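Local coordinates for protein serpin-ZX (PDB 3LE2) that inhibits serine and cysteine proteases, among them metacaspase-9 and RD21A, by offering a reactive centre loop for cleavage and trapping the attacking enzyme covalently, at residues 15-20 against 371-376. Sequence-based numbering, arbitrary orientation. Where two conformers were deposited one is given.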
ATOM      1  N   VAL A  15      -1.544   9.775  -8.235  1.00 29.15           N
ATOM      2  CA  VAL A  15      -1.519   8.703  -9.224  1.00 25.39           C
ATOM      3  C   VAL A  15      -1.827   7.368  -8.540  1.00 30.28           C
ATOM      4  O   VAL A  15      -2.545   6.519  -9.082  1.00 31.26           O
ATOM      5  CB  VAL A  15      -0.119   8.621  -9.870  1.00 29.90           C
ATOM      6  CG1 VAL A  15       0.033   7.359 -10.689  1.00 28.73           C
ATOM      7  CG2 VAL A  15       0.157   9.887 -10.718  1.00 33.35           C
ATOM      8  N   SER A  16      -1.297   7.194  -7.332  1.00 27.17           N
ATOM      9  CA  SER A  16      -1.547   5.976  -6.560  1.00 29.65           C
ATOM     10  C   SER A  16      -3.042   5.768  -6.266  1.00 26.07           C
ATOM     11  O   SER A  16      -3.536   4.644  -6.292  1.00 28.42           O
ATOM     12  CB  SER A  16      -0.723   5.976  -5.262  1.00 28.62           C
ATOM     13  OG  SER A  16       0.649   5.697  -5.509  1.00 25.57           O
ATOM     14  N   MET A  17      -3.765   6.847  -5.982  1.00 27.26           N
ATOM     15  CA  MET A  17      -5.207   6.728  -5.752  1.00 27.44           C
ATOM     16  C   MET A  17      -5.928   6.302  -7.023  1.00 29.54           C
ATOM     17  O   MET A  17      -6.893   5.541  -6.978  1.00 29.78           O
ATOM     18  CB  MET A  17      -5.799   8.038  -5.234  1.00 27.79           C
ATOM     19  CG  MET A  17      -5.279   8.464  -3.869  1.00 31.82           C
ATOM     20  SD  MET A  17      -5.485   7.216  -2.587  1.00 36.53           S
ATOM     21  CE  MET A  17      -7.247   7.080  -2.480  1.00 23.98           C
ATOM     22  N   ASN A  18      -5.464   6.793  -8.165  1.00 30.35           N
ATOM     23  CA  ASN A  18      -6.056   6.370  -9.425  1.00 31.13           C
ATOM     24  C   ASN A  18      -5.722   4.894  -9.706  1.00 26.05           C
ATOM     25  O   ASN A  18      -6.559   4.128 -10.170  1.00 30.88           O
ATOM     26  CB  ASN A  18      -5.599   7.284 -10.571  1.00 35.41           C
ATOM     27  CG  ASN A  18      -6.432   7.104 -11.825  1.00 35.15           C
ATOM     28  OD1 ASN A  18      -7.580   6.649 -11.774  1.00 39.44           O
ATOM     29  ND2 ASN A  18      -5.858   7.452 -12.960  1.00 28.94           N
ATOM     30  N   LEU A  19      -4.489   4.500  -9.412  1.00 30.90           N
ATOM     31  CA  LEU A  19      -4.124   3.089  -9.465  1.00 32.14           C
ATOM     32  C   LEU A  19      -5.088   2.283  -8.590  1.00 29.53           C
ATOM     33  O   LEU A  19      -5.653   1.286  -9.042  1.00 36.18           O
ATOM     34  CB  LEU A  19      -2.662   2.883  -9.041  1.00 29.17           C
ATOM     35  CG  LEU A  19      -2.191   1.429  -8.862  1.00 38.05           C
ATOM     36  CD1 LEU A  19      -2.381   0.643 -10.128  1.00 28.37           C
ATOM     37  CD2 LEU A  19      -0.733   1.373  -8.411  1.00 35.65           C
ATOM     38  N   ALA A  20      -5.312   2.728  -7.356  1.00 26.65           N
ATOM     39  CA  ALA A  20      -6.265   2.040  -6.478  1.00 29.71           C
ATOM     40  C   ALA A  20      -7.657   1.945  -7.106  1.00 30.60           C
ATOM     41  O   ALA A  20      -8.345   0.939  -6.960  1.00 31.16           O
ATOM     42  CB  ALA A  20      -6.337   2.718  -5.117  1.00 25.27           C
ATOM     43  N   LEU A 371     -12.748   4.031   2.393  1.00 25.75           N
ATOM     44  CA  LEU A 371     -11.389   3.861   1.912  1.00 23.53           C
ATOM     45  C   LEU A 371     -10.438   3.836   3.078  1.00 25.21           C
ATOM     46  O   LEU A 371     -10.761   4.309   4.167  1.00 24.64           O
ATOM     47  CB  LEU A 371     -10.971   4.992   0.976  1.00 21.13           C
ATOM     48  CG  LEU A 371     -11.550   4.958  -0.430  1.00 40.81           C
ATOM     49  CD1 LEU A 371     -11.131   6.202  -1.185  1.00 35.89           C
ATOM     50  CD2 LEU A 371     -11.100   3.680  -1.155  1.00 30.66           C
ATOM     51  N   LEU A 372      -9.262   3.262   2.839  0.59 26.46           N
ATOM     52  CA  LEU A 372      -8.207   3.142   3.833  0.59 26.55           C
ATOM     53  C   LEU A 372      -6.908   3.640   3.240  0.59 24.89           C
ATOM     54  O   LEU A 372      -6.599   3.352   2.082  0.59 25.16           O
ATOM     55  CB  LEU A 372      -7.992   1.676   4.215  0.59 29.61           C
ATOM     56  CG  LEU A 372      -9.020   0.948   5.069  0.59 32.27           C
ATOM     57  CD1 LEU A 372      -8.527  -0.470   5.325  0.59 25.84           C
ATOM     58  CD2 LEU A 372      -9.235   1.700   6.366  0.59 24.51           C
ATOM     59  N   VAL A 373      -6.134   4.361   4.046  1.00 23.79           N
ATOM     60  CA  VAL A 373      -4.793   4.786   3.649  1.00 23.95           C
ATOM     61  C   VAL A 373      -3.839   4.707   4.854  1.00 26.35           C
ATOM     62  O   VAL A 373      -4.157   5.180   5.942  1.00 24.73           O
ATOM     63  CB  VAL A 373      -4.793   6.224   3.053  1.00 28.82           C
ATOM     64  CG1 VAL A 373      -3.372   6.687   2.744  1.00 23.95           C
ATOM     65  CG2 VAL A 373      -5.662   6.286   1.796  1.00 23.96           C
ATOM     66  N   VAL A 374      -2.687   4.074   4.667  1.00 24.43           N
ATOM     67  CA  VAL A 374      -1.684   4.016   5.719  1.00 26.68           C
ATOM     68  C   VAL A 374      -0.489   4.806   5.234  1.00 26.39           C
ATOM     69  O   VAL A 374       0.056   4.521   4.176  1.00 27.19           O
ATOM     70  CB  VAL A 374      -1.245   2.572   6.073  1.00 29.73           C
ATOM     71  CG1 VAL A 374      -0.022   2.598   7.001  1.00 25.09           C
ATOM     72  CG2 VAL A 374      -2.391   1.788   6.718  1.00 22.04           C
ATOM     73  N   THR A 375      -0.096   5.815   6.003  1.00 24.91           N
ATOM     74  CA  THR A 375       0.980   6.686   5.580  1.00 33.03           C
ATOM     75  C   THR A 375       1.988   6.885   6.678  1.00 33.57           C
ATOM     76  O   THR A 375       1.686   6.767   7.870  1.00 24.63           O
ATOM     77  CB  THR A 375       0.474   8.092   5.261  1.00 36.49           C
ATOM     78  OG1 THR A 375       0.079   8.716   6.485  1.00 47.17           O
ATOM     79  CG2 THR A 375      -0.714   8.039   4.330  1.00 30.36           C
ATOM     80  N   GLU A 376       3.193   7.224   6.253  1.00 30.30           N
ATOM     81  CA  GLU A 376       4.216   7.636   7.171  1.00 24.92           C
ATOM     82  C   GLU A 376       4.170   9.163   7.102  1.00 31.08           C
ATOM     83  O   GLU A 376       4.363   9.764   6.037  1.00 30.20           O
ATOM     84  CB  GLU A 376       5.563   7.027   6.762  1.00 24.13           C
ATOM     85  CG  GLU A 376       6.638   7.109   7.837  1.00 34.14           C
ATOM     86  CD  GLU A 376       7.085   8.544   8.089  1.00 36.60           C
ATOM     87  OE1 GLU A 376       7.592   9.165   7.130  1.00 37.55           O
ATOM     88  OE2 GLU A 376       6.912   9.049   9.226  1.00 32.94           O
TER
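Between residues 15-20 of helix 5-25 and residues 371-376 of strand 370-376, the nearest CA atoms are those of M17 and V373, 9.6 Å apart, a gap that one long side chain on the helix and two branched ones on the strand bridge between them. M17 leaves its helix without pointing at the strand, yet its far end gets there because the chain bends twice, at chi2 (-55°) and again at chi3 (-64°). The terminal methyl CE then meets L371 CD1 tip to tip at 4.2 Å, while M17 SD, one bond further back, lies 4.5 Å from V373 CG2. Such packing of a helix on a sheet through a bent methionine side chain is illustrated here in the serpin fold, whose N-terminal helix lies against the strands that carry the end of the chain. L371 and V373 are two residues apart in an extended strand and both set their CB atoms toward the helix, whereas the side chain of L372 between them touches F240 and V388. The contact is wholly apolar and modest, burying 96 Å² in all. I385 of strand 382-388 also touches M17, and L249, L253 and I256 of helix 249-258 pack on L371.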